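Local coordinates for protein Cap5O (Staphylococcus aureus, PDB 3OJO) that acts as a UDP-N-acetyl-mannosamine dehydrogenase in capsular polysaccharide biosynthesis, probably oxidising its sugar nucleotide with NAD as the electron acceptor, at residues B[64-69]-B[73-78]; B[307-312]-B[402-407]; B[114-119]-B[141-146]; B[97-102]-B[276-281]. All coordinates share one frame; numbering follows the deposited sequence.

Interaction 1 of 4, residues B[64-69]-B[73-78]; sequences EVYEEV and GKLKVS
Leu75 and Val69 meet where helix 62-71 hands over to strand 75-78, the closing step of a beta-alpha-beta crossover in the NAD-binding Rossmann domain. The strand lies at the edge of the sheet, paired in parallel with strand 36-40. Between helix and strand the chain turns through Gly73, where the helix ends in a Schellman motif. A positive phi of 76° is easily adopted by glycine, which has no CB to clash with its own backbone.

Leu75 points back at the helix, and it and Val69 share most of the contact. Leu75 CB rests against Val69 CG1 at 3.4 Å, a snug fit. With CG anti to the backbone N (chi1 -180°), the fork is carried onward until Leu75 CD2 lies 3.9 Å from Val69 CG1. Leu75 CD2 also approaches the edge of the Tyr66 ring, in its plane, 3.8 Å from Tyr66 CE1 and 4.0 Å from Tyr66 CD1, the two side chains crossing nearly at right angles. A leucine suits this place because one branch can fill the angle between a beta-branched valine and a ring edge. Helix 23-32 packs alongside, with Ser27 against Leu75 and Ala31 against Val69. Tyr66 combines an apolar ring with a polar end: its OH hydrogen-bonds Leu50 O.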
loop_
_atom_site.group_PDB
_atom_site.type_symbol
_atom_site.label_atom_id
_atom_site.label_comp_id
_atom_site.label_asym_id
_atom_site.label_seq_id
_atom_site.Cartn_x
_atom_site.Cartn_y
_atom_site.Cartn_z
ATOM N N GLU B 64 11.382 -38.895 8.116
ATOM C CA GLU B 64 12.668 -39.348 8.643
ATOM C C GLU B 64 12.895 -38.826 10.054
ATOM O O GLU B 64 13.326 -39.579 10.920
ATOM C CB GLU B 64 13.765 -38.790 7.733
ATOM C CG GLU B 64 15.093 -39.525 7.733
ATOM C CD GLU B 64 15.981 -39.166 6.555
ATOM O OE1 GLU B 64 15.460 -38.638 5.542
ATOM O OE2 GLU B 64 17.206 -39.397 6.657
ATOM N N VAL B 65 12.605 -37.533 10.285
ATOM C CA VAL B 65 12.763 -36.860 11.584
ATOM C C VAL B 65 11.736 -37.413 12.553
ATOM O O VAL B 65 12.086 -37.725 13.697
ATOM C CB VAL B 65 12.683 -35.314 11.472
ATOM C CG1 VAL B 65 13.170 -34.653 12.756
ATOM C CG2 VAL B 65 13.485 -34.801 10.280
ATOM N N TYR B 66 10.471 -37.571 12.076
ATOM C CA TYR B 66 9.369 -38.132 12.855
ATOM C C TYR B 66 9.685 -39.555 13.330
ATOM O O TYR B 66 9.381 -39.886 14.474
ATOM C CB TYR B 66 8.071 -38.134 12.031
ATOM C CG TYR B 66 6.886 -38.709 12.781
ATOM C CD1 TYR B 66 6.447 -38.138 13.972
ATOM C CD2 TYR B 66 6.247 -39.857 12.334
ATOM C CE1 TYR B 66 5.389 -38.682 14.684
ATOM C CE2 TYR B 66 5.184 -40.414 13.043
ATOM C CZ TYR B 66 4.759 -39.820 14.217
ATOM O OH TYR B 66 3.700 -40.336 14.910
ATOM N N GLU B 67 10.284 -40.388 12.452
ATOM C CA GLU B 67 10.688 -41.766 12.757
ATOM C C GLU B 67 11.694 -41.826 13.905
ATOM O O GLU B 67 11.532 -42.672 14.779
ATOM C CB GLU B 67 11.236 -42.477 11.516
ATOM C CG GLU B 67 10.151 -43.034 10.606
ATOM C CD GLU B 67 10.564 -43.483 9.219
ATOM O OE1 GLU B 67 11.755 -43.345 8.858
ATOM O OE2 GLU B 67 9.680 -43.980 8.487
ATOM N N GLU B 68 12.682 -40.905 13.939
ATOM C CA GLU B 68 13.685 -40.810 15.014
ATOM C C GLU B 68 13.038 -40.452 16.355
ATOM O O GLU B 68 13.297 -41.091 17.369
ATOM C CB GLU B 68 14.746 -39.733 14.692
ATOM C CG GLU B 68 15.589 -39.983 13.451
ATOM C CD GLU B 68 16.719 -38.983 13.286
ATOM O OE1 GLU B 68 16.453 -37.841 12.845
ATOM O OE2 GLU B 68 17.875 -39.343 13.613
ATOM N N VAL B 69 12.216 -39.412 16.338
ATOM C CA VAL B 69 11.512 -38.815 17.471
ATOM C C VAL B 69 10.427 -39.733 18.068
ATOM O O VAL B 69 10.233 -39.745 19.288
ATOM C CB VAL B 69 11.022 -37.402 17.026
ATOM C CG1 VAL B 69 9.686 -37.011 17.622
ATOM C CG2 VAL B 69 12.078 -36.349 17.321
ATOM N N GLY B 73 10.690 -42.103 22.029
ATOM C CA GLY B 73 9.625 -41.985 23.022
ATOM C C GLY B 73 9.368 -40.560 23.476
ATOM O O GLY B 73 8.625 -40.350 24.440
ATOM N N LYS B 74 9.981 -39.571 22.785
ATOM C CA LYS B 74 9.822 -38.144 23.097
ATOM C C LYS B 74 8.492 -37.570 22.587
ATOM O O LYS B 74 7.915 -36.684 23.233
ATOM C CB LYS B 74 11.022 -37.311 22.604
ATOM C CG LYS B 74 12.303 -37.511 23.425
ATOM C CD LYS B 74 12.164 -37.168 24.914
ATOM C CE LYS B 74 13.410 -37.513 25.706
ATOM N NZ LYS B 74 13.643 -38.988 25.829
ATOM N N LEU B 75 7.986 -38.108 21.460
ATOM C CA LEU B 75 6.713 -37.657 20.905
ATOM C C LEU B 75 5.630 -38.727 20.948
ATOM O O LEU B 75 5.691 -39.730 20.228
ATOM C CB LEU B 75 6.871 -37.047 19.485
ATOM C CG LEU B 75 5.611 -36.520 18.759
ATOM C CD1 LEU B 75 4.956 -35.385 19.497
ATOM C CD2 LEU B 75 5.939 -36.078 17.369
ATOM N N LYS B 76 4.628 -38.483 21.788
ATOM C CA LYS B 76 3.447 -39.318 21.928
ATOM C C LYS B 76 2.293 -38.463 21.441
ATOM O O LYS B 76 2.343 -37.244 21.557
ATOM C CB LYS B 76 3.215 -39.763 23.389
ATOM C CG LYS B 76 4.434 -40.380 24.079
ATOM C CD LYS B 76 4.645 -41.866 23.761
ATOM C CE LYS B 76 5.900 -42.423 24.397
ATOM N NZ LYS B 76 5.912 -42.248 25.881
ATOM N N VAL B 77 1.267 -39.096 20.905
ATOM C CA VAL B 77 0.097 -38.422 20.358
ATOM C C VAL B 77 -1.161 -38.871 21.100
ATOM O O VAL B 77 -1.150 -39.939 21.714
ATOM C CB VAL B 77 -0.018 -38.551 18.801
ATOM C CG1 VAL B 77 1.151 -37.896 18.059
ATOM C CG2 VAL B 77 -0.264 -39.976 18.331
ATOM N N SER B 78 -2.235 -38.055 21.050
ATOM C CA SER B 78 -3.529 -38.294 21.721
ATOM C C SER B 78 -4.619 -37.330 21.166
ATOM O O SER B 78 -4.296 -36.331 20.517
ATOM C CB SER B 78 -3.381 -38.101 23.233
ATOM O OG SER B 78 -4.536 -38.496 23.952
#

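Interaction 2 of 4, residues B[307-312]-B[402-407]; sequences KQIIKA and VIFDTK
Ile309 is the single residue of helix segment 307-312 that reaches strand 402-405, and its two branches divide the work. The gamma methyl, Ile309 CG2, meets Val402 CG2 at 4.2 Å, the two side chains running antiparallel, one alongside the other. The longer branch, by contrast, crosses Phe404 at about a right angle: Ile309 CD1 lies 4.0 Å from Phe404 CB and 4.1 Å from Phe404 CD2, so it touches the root of the aromatic side chain and the near part of the ring, approaching it obliquely. Placing CG1 beside the backbone N (chi1 -64°) sends CD1 toward Phe404 and leaves CG2 for Val402. An isoleucine fits well here, since its unequal branches reach two strand residues that stand two apart and face the helix together.

On the other side of the ring, Thr406 CG2, in the loop just after the strand, lies 3.9 Å above one face of Phe404, toward its rim. Just beyond, Asp405 OD1 accepts a bond from Lys407 N (3.2 Å), met from well above the carboxylate plane, and closes an Asx turn as the strand gives way to loop. The other oxygen, OD2, is gripped by Val409 N, Val410 N and Tyr419 OH, an ample supply of partners for a buried carboxylate. Leu377 and Leu379 of the adjoining strand extend the apolar layer. The C-terminal part of helix 286-312 thus covers one face of the parallel sheet of the UDP-binding domain, giving the helix-on-sheet layering of a Rossmann-like alpha/beta domain.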
loop_
_atom_site.group_PDB
_atom_site.type_symbol
_atom_site.label_atom_id
_atom_site.label_comp_id
_atom_site.label_asym_id
_atom_site.label_seq_id
_atom_site.Cartn_x
_atom_site.Cartn_y
_atom_site.Cartn_z
ATOM N N LYS B 307 -15.970 -15.221 -20.645
ATOM C CA LYS B 307 -17.226 -15.245 -21.413
ATOM C C LYS B 307 -17.087 -14.498 -22.756
ATOM O O LYS B 307 -17.570 -14.988 -23.775
ATOM C CB LYS B 307 -18.388 -14.663 -20.589
ATOM C CG LYS B 307 -18.875 -15.597 -19.477
ATOM C CD LYS B 307 -20.317 -15.323 -19.068
ATOM C CE LYS B 307 -20.470 -14.311 -17.958
ATOM N NZ LYS B 307 -21.902 -14.038 -17.672
ATOM N N GLN B 308 -16.376 -13.352 -22.754
ATOM C CA GLN B 308 -16.112 -12.534 -23.935
ATOM C C GLN B 308 -15.127 -13.193 -24.903
ATOM O O GLN B 308 -15.278 -13.025 -26.109
ATOM C CB GLN B 308 -15.611 -11.147 -23.528
ATOM C CG GLN B 308 -16.712 -10.230 -23.012
ATOM C CD GLN B 308 -16.162 -8.962 -22.409
ATOM O OE1 GLN B 308 -16.361 -8.673 -21.225
ATOM N NE2 GLN B 308 -15.461 -8.169 -23.203
ATOM N N ILE B 309 -14.106 -13.913 -24.389
ATOM C CA ILE B 309 -13.107 -14.608 -25.219
ATOM C C ILE B 309 -13.800 -15.756 -25.965
ATOM O O ILE B 309 -13.625 -15.915 -27.173
ATOM C CB ILE B 309 -11.889 -15.111 -24.378
ATOM C CG1 ILE B 309 -11.091 -13.930 -23.759
ATOM C CG2 ILE B 309 -10.967 -16.026 -25.207
ATOM C CD1 ILE B 309 -10.234 -14.291 -22.491
ATOM N N ILE B 310 -14.603 -16.532 -25.222
ATOM C CA ILE B 310 -15.360 -17.685 -25.682
ATOM C C ILE B 310 -16.493 -17.311 -26.651
ATOM O O ILE B 310 -16.933 -18.160 -27.423
ATOM C CB ILE B 310 -15.760 -18.561 -24.445
ATOM C CG1 ILE B 310 -15.156 -19.971 -24.510
ATOM C CG2 ILE B 310 -17.255 -18.558 -24.098
ATOM C CD1 ILE B 310 -13.641 -20.012 -24.356
ATOM N N LYS B 311 -16.939 -16.037 -26.622
ATOM C CA LYS B 311 -17.964 -15.486 -27.511
ATOM C C LYS B 311 -17.335 -15.273 -28.898
ATOM O O LYS B 311 -17.908 -15.705 -29.900
ATOM C CB LYS B 311 -18.521 -14.166 -26.939
ATOM C CG LYS B 311 -19.492 -13.433 -27.862
ATOM C CD LYS B 311 -19.510 -11.903 -27.644
ATOM C CE LYS B 311 -18.191 -11.158 -27.832
ATOM N NZ LYS B 311 -17.568 -11.414 -29.161
ATOM N N ALA B 312 -16.143 -14.644 -28.939
ATOM C CA ALA B 312 -15.381 -14.364 -30.157
ATOM C C ALA B 312 -14.824 -15.632 -30.831
ATOM O O ALA B 312 -14.443 -15.577 -32.004
ATOM C CB ALA B 312 -14.247 -13.401 -29.844
ATOM N N VAL B 402 -5.236 -20.313 -27.444
ATOM C CA VAL B 402 -5.249 -19.024 -26.734
ATOM C C VAL B 402 -5.102 -19.194 -25.218
ATOM O O VAL B 402 -5.728 -20.076 -24.628
ATOM C CB VAL B 402 -6.349 -18.000 -27.155
ATOM C CG1 VAL B 402 -6.527 -17.943 -28.673
ATOM C CG2 VAL B 402 -7.676 -18.258 -26.465
ATOM N N ILE B 403 -4.243 -18.365 -24.604
ATOM C CA ILE B 403 -3.970 -18.364 -23.166
ATOM C C ILE B 403 -4.276 -16.989 -22.551
ATOM O O ILE B 403 -3.722 -15.984 -23.008
ATOM C CB ILE B 403 -2.491 -18.763 -22.866
ATOM C CG1 ILE B 403 -2.169 -20.191 -23.343
ATOM C CG2 ILE B 403 -2.156 -18.585 -21.363
ATOM C CD1 ILE B 403 -0.715 -20.566 -23.251
ATOM N N PHE B 404 -5.125 -16.957 -21.492
ATOM C CA PHE B 404 -5.369 -15.763 -20.681
ATOM C C PHE B 404 -4.785 -16.049 -19.289
ATOM O O PHE B 404 -5.340 -16.827 -18.499
ATOM C CB PHE B 404 -6.845 -15.323 -20.613
ATOM C CG PHE B 404 -7.080 -14.105 -19.741
ATOM C CD1 PHE B 404 -6.145 -13.069 -19.688
ATOM C CD2 PHE B 404 -8.232 -13.990 -18.976
ATOM C CE1 PHE B 404 -6.348 -11.964 -18.860
ATOM C CE2 PHE B 404 -8.439 -12.872 -18.165
ATOM C CZ PHE B 404 -7.499 -11.867 -18.122
ATOM N N ASP B 405 -3.612 -15.458 -19.034
ATOM C CA ASP B 405 -2.864 -15.656 -17.804
ATOM C C ASP B 405 -3.118 -14.524 -16.816
ATOM O O ASP B 405 -2.647 -13.408 -17.011
ATOM C CB ASP B 405 -1.379 -15.863 -18.131
ATOM C CG ASP B 405 -0.477 -16.264 -16.991
ATOM O OD1 ASP B 405 -0.997 -16.666 -15.930
ATOM O OD2 ASP B 405 0.749 -16.191 -17.161
ATOM N N THR B 406 -3.898 -14.822 -15.761
ATOM C CA THR B 406 -4.265 -13.876 -14.712
ATOM C C THR B 406 -3.144 -13.701 -13.680
ATOM O O THR B 406 -3.242 -12.809 -12.836
ATOM C CB THR B 406 -5.601 -14.294 -14.043
ATOM O OG1 THR B 406 -5.402 -15.450 -13.248
ATOM C CG2 THR B 406 -6.714 -14.505 -15.030
ATOM N N LYS B 407 -2.095 -14.554 -13.746
ATOM C CA LYS B 407 -0.957 -14.568 -12.803
ATOM C C LYS B 407 0.393 -14.109 -13.390
ATOM O O LYS B 407 1.326 -13.888 -12.618
ATOM C CB LYS B 407 -0.800 -15.971 -12.153
ATOM C CG LYS B 407 -1.935 -16.390 -11.222
ATOM C CD LYS B 407 -2.019 -15.558 -9.929
ATOM C CE LYS B 407 -0.982 -15.888 -8.897
ATOM N NZ LYS B 407 -1.283 -15.213 -7.609
#

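Interaction 3 of 4, residues B[114-119]-B[141-146]; sequences SILPFL and KPVIEN
Two neighbouring crossover helices of the Rossmann domain, 106-115 and 135-145, come together near their C-terminal ends through Leu116, Leu119, Val143 and Ile144. The first helix passes into a 3-10 turn at 116-118, tightened by bonds from Phe118 N to Ile115 O and from Leu119 N to Leu116 O. This turn brings Leu116 and Leu119 round to face the second helix.

Leu116 extends both branches across the gap. Leu116 CD1 meets Val143 CG1 at 3.7 Å, the two side chains crossing at about a right angle, and Leu116 CD2 lies 4.2 Å from Ile144 CD1. Val143 presents that methyl because CG1 stands anti to the backbone N (chi1 169°). The CB of Ile144 points to one side of the partner, but the longer branch turns back to it, and Leu119 CD1 lies 4.3 Å from Ile144 CG1. Flexible leucines opposite stiffer beta-branched residues make an interlocking, purely apolar surface, and it is extended by Leu112, which touches both Val143 and Ile144.

Pro142, lacking an amide hydrogen, kinks the second helix just before the contact. On the sheet side, Leu119 packs on Phe87 and Ile125, so one side chain bridges helix and sheet. Adjacent helices covering consecutive parallel strands, here 86-89, 124-127 and 156-159, are the hallmark of linked beta-alpha-beta units in a Rossmann fold.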
loop_
_atom_site.group_PDB
_atom_site.type_symbol
_atom_site.label_atom_id
_atom_site.label_comp_id
_atom_site.label_asym_id
_atom_site.label_seq_id
_atom_site.Cartn_x
_atom_site.Cartn_y
_atom_site.Cartn_z
ATOM N N SER B 114 -10.125 -27.227 26.267
ATOM C CA SER B 114 -9.602 -28.603 26.393
ATOM C C SER B 114 -8.409 -28.669 27.360
ATOM O O SER B 114 -8.173 -29.692 28.002
ATOM C CB SER B 114 -9.187 -29.141 25.023
ATOM O OG SER B 114 -7.882 -28.739 24.631
ATOM N N ILE B 115 -7.674 -27.557 27.446
ATOM C CA ILE B 115 -6.464 -27.327 28.225
ATOM C C ILE B 115 -6.755 -26.955 29.694
ATOM O O ILE B 115 -6.020 -27.376 30.585
ATOM C CB ILE B 115 -5.673 -26.247 27.429
ATOM C CG1 ILE B 115 -4.632 -26.898 26.519
ATOM C CG2 ILE B 115 -5.143 -25.035 28.238
ATOM C CD1 ILE B 115 -3.984 -25.930 25.532
ATOM N N LEU B 116 -7.819 -26.158 29.927
ATOM C CA LEU B 116 -8.251 -25.631 31.223
ATOM C C LEU B 116 -8.272 -26.626 32.397
ATOM O O LEU B 116 -7.659 -26.304 33.420
ATOM C CB LEU B 116 -9.596 -24.906 31.112
ATOM C CG LEU B 116 -9.690 -23.654 30.258
ATOM C CD1 LEU B 116 -11.020 -22.991 30.460
ATOM C CD2 LEU B 116 -8.530 -22.676 30.520
ATOM N N PRO B 117 -8.923 -27.829 32.302
ATOM C CA PRO B 117 -8.914 -28.760 33.450
ATOM C C PRO B 117 -7.540 -29.290 33.874
ATOM O O PRO B 117 -7.417 -29.842 34.962
ATOM C CB PRO B 117 -9.808 -29.914 32.982
ATOM C CG PRO B 117 -10.568 -29.396 31.839
ATOM C CD PRO B 117 -9.699 -28.397 31.179
ATOM N N PHE B 118 -6.522 -29.138 33.025
ATOM C CA PHE B 118 -5.178 -29.645 33.284
ATOM C C PHE B 118 -4.210 -28.582 33.787
ATOM O O PHE B 118 -3.073 -28.910 34.127
ATOM C CB PHE B 118 -4.634 -30.348 32.029
ATOM C CG PHE B 118 -5.579 -31.399 31.489
ATOM C CD1 PHE B 118 -5.568 -32.693 31.995
ATOM C CD2 PHE B 118 -6.506 -31.084 30.503
ATOM C CE1 PHE B 118 -6.462 -33.650 31.520
ATOM C CE2 PHE B 118 -7.402 -32.041 30.030
ATOM C CZ PHE B 118 -7.368 -33.321 30.531
ATOM N N LEU B 119 -4.664 -27.316 33.846
ATOM C CA LEU B 119 -3.853 -26.174 34.252
ATOM C C LEU B 119 -3.389 -26.188 35.694
ATOM O O LEU B 119 -4.186 -26.388 36.607
ATOM C CB LEU B 119 -4.555 -24.848 33.939
ATOM C CG LEU B 119 -4.517 -24.371 32.487
ATOM C CD1 LEU B 119 -5.210 -23.040 32.353
ATOM C CD2 LEU B 119 -3.093 -24.264 31.979
ATOM N N LYS B 141 -7.194 -14.095 28.530
ATOM C CA LYS B 141 -6.984 -13.599 29.897
ATOM C C LYS B 141 -8.245 -13.714 30.811
ATOM O O LYS B 141 -8.128 -14.360 31.856
ATOM C CB LYS B 141 -6.379 -12.186 29.863
ATOM C CG LYS B 141 -5.930 -11.593 31.183
ATOM C CD LYS B 141 -5.496 -10.154 30.951
ATOM C CE LYS B 141 -5.645 -9.294 32.172
ATOM N NZ LYS B 141 -5.541 -7.857 31.826
ATOM N N PRO B 142 -9.454 -13.213 30.421
ATOM C CA PRO B 142 -10.648 -13.372 31.286
ATOM C C PRO B 142 -11.051 -14.806 31.621
ATOM O O PRO B 142 -11.535 -15.061 32.723
ATOM C CB PRO B 142 -11.753 -12.702 30.481
ATOM C CG PRO B 142 -11.037 -11.718 29.645
ATOM C CD PRO B 142 -9.793 -12.424 29.223
ATOM N N VAL B 143 -10.867 -15.731 30.674
ATOM C CA VAL B 143 -11.176 -17.151 30.838
ATOM C C VAL B 143 -10.234 -17.756 31.898
ATOM O O VAL B 143 -10.687 -18.486 32.784
ATOM C CB VAL B 143 -11.119 -17.895 29.473
ATOM C CG1 VAL B 143 -11.161 -19.410 29.644
ATOM C CG2 VAL B 143 -12.247 -17.432 28.558
ATOM N N ILE B 144 -8.937 -17.434 31.805
ATOM C CA ILE B 144 -7.932 -17.931 32.725
ATOM C C ILE B 144 -8.093 -17.303 34.108
ATOM O O ILE B 144 -8.023 -18.010 35.112
ATOM C CB ILE B 144 -6.510 -17.791 32.123
ATOM C CG1 ILE B 144 -6.166 -19.013 31.239
ATOM C CG2 ILE B 144 -5.483 -17.668 33.212
ATOM C CD1 ILE B 144 -6.596 -18.965 29.867
ATOM N N GLU B 145 -8.360 -15.990 34.158
ATOM C CA GLU B 145 -8.566 -15.267 35.418
ATOM C C GLU B 145 -9.838 -15.703 36.161
ATOM O O GLU B 145 -9.912 -15.567 37.384
ATOM C CB GLU B 145 -8.477 -13.753 35.216
ATOM C CG GLU B 145 -7.026 -13.284 35.204
ATOM C CD GLU B 145 -6.769 -11.816 34.937
ATOM O OE1 GLU B 145 -7.597 -11.185 34.240
ATOM O OE2 GLU B 145 -5.733 -11.298 35.413
ATOM N N ASN B 146 -10.795 -16.302 35.428
ATOM C CA ASN B 146 -12.037 -16.854 35.969
ATOM C C ASN B 146 -11.757 -18.074 36.850
ATOM O O ASN B 146 -12.547 -18.378 37.748
ATOM C CB ASN B 146 -13.006 -17.218 34.859
ATOM C CG ASN B 146 -14.404 -16.725 35.138
ATOM O OD1 ASN B 146 -15.324 -17.502 35.424
ATOM N ND2 ASN B 146 -14.575 -15.410 35.114
#

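Interaction 4 of 4, residues B[97-102]-B[276-281]; sequences DDQYRS and FIIAKD
An irregular loop, 97-102, passes the short weakly bonded helix 275-280 with its closest alpha carbons, those of Tyr100 and Ile278, 8.1 Å apart, and the helix widens here into a pi-type turn.

Ile278 fills that gap. Ile278 CG1 lies over one face of the Tyr100 ring, 4.1 Å from the centroid and 24° off the normal, a CH-pi contact displaced toward the rim. Ile278 CG2 settles by the same side of the ring, 3.8 Å from both CD2 and CE2 of Tyr100. With CG1 beside the backbone N (chi1 -57°), the delta methyl extends past the ring to the oxygens: Ile278 CD1 is 3.3 Å from Ser102 OG and 3.7 Å from Asp98 OD2.

Asp98 shapes the loop by accepting Ser102 N on the syn lone pair of OD1, a nearly straight bond (3.1 Å, 169°). Ser102 leads into Cys103, whose disulfide to Cys269 also joins the loop to the central domain. On the neighbouring subunit, Ile235 packs on Ile277. Ser102 OG already has a hydrogen-bond partner in Val272 O, so an apolar methyl can lie beside it without leaving the hydroxyl unpaired, and the two segments adhere by dispersion and CH-pi attraction.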
loop_
_atom_site.group_PDB
_atom_site.type_symbol
_atom_site.label_atom_id
_atom_site.label_comp_id
_atom_site.label_asym_id
_atom_site.label_seq_id
_atom_site.Cartn_x
_atom_site.Cartn_y
_atom_site.Cartn_z
ATOM N N ASP B 97 -17.731 -15.950 7.636
ATOM C CA ASP B 97 -18.582 -15.574 6.509
ATOM C C ASP B 97 -19.029 -14.136 6.754
ATOM O O ASP B 97 -20.049 -13.878 7.403
ATOM C CB ASP B 97 -19.740 -16.558 6.286
ATOM C CG ASP B 97 -19.283 -17.896 5.726
ATOM O OD1 ASP B 97 -18.684 -17.909 4.620
ATOM O OD2 ASP B 97 -19.545 -18.933 6.378
ATOM N N ASP B 98 -18.139 -13.212 6.339
ATOM C CA ASP B 98 -18.227 -11.758 6.451
ATOM C C ASP B 98 -17.326 -11.091 5.391
ATOM O O ASP B 98 -16.384 -11.714 4.881
ATOM C CB ASP B 98 -17.898 -11.271 7.891
ATOM C CG ASP B 98 -16.424 -11.198 8.278
ATOM O OD1 ASP B 98 -15.659 -12.128 7.922
ATOM O OD2 ASP B 98 -16.046 -10.237 8.978
ATOM N N GLN B 99 -17.654 -9.830 5.068
ATOM C CA GLN B 99 -17.030 -8.937 4.082
ATOM C C GLN B 99 -15.526 -8.794 4.315
ATOM O O GLN B 99 -14.724 -9.185 3.461
ATOM C CB GLN B 99 -17.693 -7.528 4.120
ATOM C CG GLN B 99 -19.183 -7.481 4.514
ATOM C CD GLN B 99 -19.430 -7.576 6.013
ATOM O OE1 GLN B 99 -18.983 -6.736 6.804
ATOM N NE2 GLN B 99 -20.171 -8.599 6.435
ATOM N N TYR B 100 -15.170 -8.264 5.507
ATOM C CA TYR B 100 -13.836 -7.962 6.040
ATOM C C TYR B 100 -12.877 -9.150 6.140
ATOM O O TYR B 100 -11.673 -8.933 6.316
ATOM C CB TYR B 100 -13.981 -7.331 7.443
ATOM C CG TYR B 100 -14.642 -5.971 7.438
ATOM C CD1 TYR B 100 -13.898 -4.811 7.250
ATOM C CD2 TYR B 100 -16.019 -5.842 7.612
ATOM C CE1 TYR B 100 -14.503 -3.555 7.246
ATOM C CE2 TYR B 100 -16.638 -4.589 7.593
ATOM C CZ TYR B 100 -15.874 -3.449 7.408
ATOM O OH TYR B 100 -16.475 -2.211 7.388
ATOM N N ARG B 101 -13.405 -10.391 6.044
ATOM C CA ARG B 101 -12.684 -11.650 6.240
ATOM C C ARG B 101 -11.914 -11.644 7.590
ATOM O O ARG B 101 -10.693 -11.437 7.677
ATOM C CB ARG B 101 -11.928 -12.163 4.987
ATOM C CG ARG B 101 -10.465 -11.782 4.882
ATOM C CD ARG B 101 -9.781 -12.393 3.691
ATOM N NE ARG B 101 -8.572 -11.634 3.387
ATOM C CZ ARG B 101 -7.592 -12.048 2.594
ATOM N NH1 ARG B 101 -7.657 -13.241 2.013
ATOM N NH2 ARG B 101 -6.533 -11.280 2.383
ATOM N N SER B 102 -12.698 -11.734 8.657
ATOM C CA SER B 102 -12.166 -11.750 10.001
ATOM C C SER B 102 -11.734 -13.166 10.326
ATOM O O SER B 102 -12.241 -14.133 9.737
ATOM C CB SER B 102 -13.227 -11.288 10.989
ATOM O OG SER B 102 -13.025 -9.921 11.291
ATOM N N PHE B 276 -15.443 -5.051 17.853
ATOM C CA PHE B 276 -15.071 -3.633 17.922
ATOM C C PHE B 276 -15.056 -2.843 16.610
ATOM O O PHE B 276 -15.746 -1.824 16.515
ATOM C CB PHE B 276 -13.735 -3.438 18.659
ATOM C CG PHE B 276 -13.700 -3.851 20.110
ATOM C CD1 PHE B 276 -14.051 -2.957 21.114
ATOM C CD2 PHE B 276 -13.243 -5.112 20.480
ATOM C CE1 PHE B 276 -13.997 -3.333 22.458
ATOM C CE2 PHE B 276 -13.181 -5.484 21.825
ATOM C CZ PHE B 276 -13.561 -4.591 22.803
ATOM N N ILE B 277 -14.274 -3.301 15.610
ATOM C CA ILE B 277 -14.102 -2.589 14.333
ATOM C C ILE B 277 -14.935 -3.065 13.121
ATOM O O ILE B 277 -14.554 -2.816 11.966
ATOM C CB ILE B 277 -12.607 -2.292 14.012
ATOM C CG1 ILE B 277 -11.772 -3.596 14.018
ATOM C CG2 ILE B 277 -12.051 -1.220 14.977
ATOM C CD1 ILE B 277 -10.446 -3.507 13.430
ATOM N N ILE B 278 -16.083 -3.723 13.391
ATOM C CA ILE B 278 -17.058 -4.190 12.391
ATOM C C ILE B 278 -18.458 -3.937 12.968
ATOM O O ILE B 278 -19.273 -3.270 12.327
ATOM C CB ILE B 278 -16.879 -5.670 11.907
ATOM C CG1 ILE B 278 -15.476 -5.935 11.316
ATOM C CG2 ILE B 278 -17.981 -6.049 10.888
ATOM C CD1 ILE B 278 -15.140 -7.379 11.097
ATOM N N ALA B 279 -18.724 -4.473 14.179
ATOM C CA ALA B 279 -19.992 -4.326 14.887
ATOM C C ALA B 279 -20.128 -2.970 15.599
ATOM O O ALA B 279 -21.251 -2.478 15.722
ATOM C CB ALA B 279 -20.173 -5.463 15.882
ATOM N N LYS B 280 -19.011 -2.359 16.056
ATOM C CA LYS B 280 -19.078 -1.084 16.783
ATOM C C LYS B 280 -18.524 0.181 16.101
ATOM O O LYS B 280 -18.978 1.279 16.440
ATOM C CB LYS B 280 -18.587 -1.222 18.241
ATOM C CG LYS B 280 -19.344 -2.253 19.104
ATOM C CD LYS B 280 -20.898 -2.212 19.037
ATOM C CE LYS B 280 -21.558 -1.035 19.724
ATOM N NZ LYS B 280 -23.035 -1.055 19.537
ATOM N N ASP B 281 -17.552 0.038 15.156
ATOM C CA ASP B 281 -16.955 1.165 14.407
ATOM C C ASP B 281 -16.518 0.747 12.957
ATOM O O ASP B 281 -15.318 0.749 12.641
ATOM C CB ASP B 281 -15.810 1.808 15.220
ATOM C CG ASP B 281 -15.562 3.280 14.946
ATOM O OD1 ASP B 281 -16.402 3.913 14.257
ATOM O OD2 ASP B 281 -14.547 3.809 15.438
#

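From the N terminus, interaction 1 closes first, a tight helix-to-strand turn from helix 62-71 into the edge strand of the NAD-binding sheet. Interaction 4 opens next at 97-102 and does not close until 276-281, so its long loop spans the rest of the NAD-binding domain and reaches the central domain. Interaction 3 falls wholly within that span, joining helices that flank the first sheet. Only then does interaction 2 begin, tying the end of helix 286-312 to the second sheet. No pair crosses. Interactions 1 and 2, with centres about 50 Å apart, lie on opposite sides of the chain's centre; interaction 4 bridges two domains.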